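Local coordinates for protein ribokinase (Staphylococcus aureus, PDB 3RY7) that catalyses the ATP- and magnesium-dependent phosphorylation of D-ribose at O-5, yielding D-ribose 5-phosphate, at residues E142-I145 with P146-I149. Residues are numbered along the deposited sequence; the frame is centred on the assembly and turned at random.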
loop_
_atom_site.group_PDB
_atom_site.type_symbol
_atom_site.label_atom_id
_atom_site.label_comp_id
_atom_site.label_asym_id
_atom_site.label_seq_id
_atom_site.Cartn_x
_atom_site.Cartn_y
_atom_site.Cartn_z
ATOM N N GLU A 142 6.736 7.845 24.922
ATOM C CA GLU A 142 8.012 7.310 24.404
ATOM C C GLU A 142 9.146 8.324 24.626
ATOM O O GLU A 142 10.243 8.207 24.071
ATOM C CB GLU A 142 7.888 6.898 22.932
ATOM C CG GLU A 142 6.886 5.741 22.753
ATOM C CD GLU A 142 6.885 5.123 21.354
ATOM O OE1 GLU A 142 7.179 5.833 20.364
ATOM O OE2 GLU A 142 6.571 3.919 21.260
ATOM N N VAL A 143 8.858 9.301 25.483
ATOM C CA VAL A 143 9.799 10.337 25.872
ATOM C C VAL A 143 9.655 10.469 27.411
ATOM O O VAL A 143 8.642 10.030 27.976
ATOM C CB VAL A 143 9.452 11.622 25.072
ATOM C CG1 VAL A 143 9.197 12.788 25.965
ATOM C CG2 VAL A 143 10.484 11.919 23.981
ATOM N N PRO A 144 10.676 11.013 28.107
ATOM C CA PRO A 144 10.589 10.882 29.568
ATOM C C PRO A 144 9.563 11.831 30.196
ATOM O O PRO A 144 9.342 12.946 29.730
ATOM C CB PRO A 144 12.010 11.225 30.051
ATOM C CG PRO A 144 12.880 11.120 28.816
ATOM C CD PRO A 144 11.991 11.515 27.671
ATOM N N ILE A 145 8.925 11.351 31.246
ATOM C CA ILE A 145 7.927 12.129 31.970
ATOM C C ILE A 145 8.393 13.540 32.401
ATOM O O ILE A 145 7.664 14.508 32.189
ATOM C CB ILE A 145 7.345 11.304 33.139
ATOM C CG1 ILE A 145 6.348 10.277 32.577
ATOM C CG2 ILE A 145 6.684 12.215 34.201
ATOM C CD1 ILE A 145 6.031 9.147 33.526
ATOM N N PRO A 146 9.617 13.667 32.976
ATOM C CA PRO A 146 10.067 15.019 33.368
ATOM C C PRO A 146 10.162 15.976 32.166
ATOM O O PRO A 146 9.904 17.166 32.316
ATOM C CB PRO A 146 11.447 14.781 34.013
ATOM C CG PRO A 146 11.430 13.338 34.439
ATOM C CD PRO A 146 10.573 12.622 33.386
ATOM N N ALA A 147 10.485 15.470 30.981
ATOM C CA ALA A 147 10.446 16.330 29.808
ATOM C C ALA A 147 9.016 16.773 29.485
ATOM O O ALA A 147 8.786 17.924 29.090
ATOM C CB ALA A 147 11.072 15.641 28.585
ATOM N N ILE A 148 8.070 15.845 29.608
ATOM C CA ILE A 148 6.681 16.160 29.302
ATOM C C ILE A 148 6.122 17.172 30.327
ATOM O O ILE A 148 5.457 18.134 29.958
ATOM C CB ILE A 148 5.797 14.894 29.255
ATOM C CG1 ILE A 148 6.277 13.912 28.162
ATOM C CG2 ILE A 148 4.331 15.288 28.985
ATOM C CD1 ILE A 148 5.610 12.573 28.244
ATOM N N ILE A 149 6.420 16.953 31.603
ATOM C CA ILE A 149 5.997 17.880 32.661
ATOM C C ILE A 149 6.470 19.299 32.346
ATOM O O ILE A 149 5.708 20.273 32.430
ATOM C CB ILE A 149 6.517 17.437 34.034
ATOM C CG1 ILE A 149 5.752 16.205 34.515
ATOM C CG2 ILE A 149 6.368 18.561 35.053
ATOM C CD1 ILE A 149 6.351 15.580 35.774
#
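Ile148 reaches back to Val143 and the carbonyl of Pro144 at the first turn of helix 145-157, the α-helix that follows strand 136-140 in the central, largely parallel sheet of this PfkB-family kinase. Pro144 holds the N-cap position, and its carbonyl starts the helical hydrogen bonding. Pro144 O accepts a hydrogen bond from Ile148 N at 3.2 Å, with the donor in the carbonyl plane, and a weaker, more bent bond from Ala147 N. One residue further on, the bond from Ile149 N to Ile145 O is shorter and almost straight, 2.8 Å with an N-H...O angle of 171°. As a proline, Pro146 brings no N-H to this first turn; the ring's CD lies 3.5 Å from Ile145 CB, a closeness largely imposed by the peptide link, and Pro144 CB lies on the same CD.

The side chain of Ile148 can be followed outward. CB rests on Ile145 O; CG1, set beside the backbone N and anti to the carbonyl carbon (chi1 -61°), lies beside Pro144 O and meets Val143 CG1 at 3.8 Å; CD1, carried on by an extended chi2, ends near the carbonyl oxygens of Val143 and Pro144. Leu141, just before this segment, also touches the side chain, and Leu176 ties it to helix 174-177.

At the other end of the connection, Glu142, a probable ribose-binding residue, turns away from the helix. Its OE1 is hydrogen-bonded to both Lys42 N and Ser10 OG, and OE2 is hydrogen-bonded to a glycerol. Ile145 and Ile149 lie one helical turn apart with their side chains slanted across each other, the methyl Ile145 CG2 reaching Ile149 CD1 at 3.7 Å.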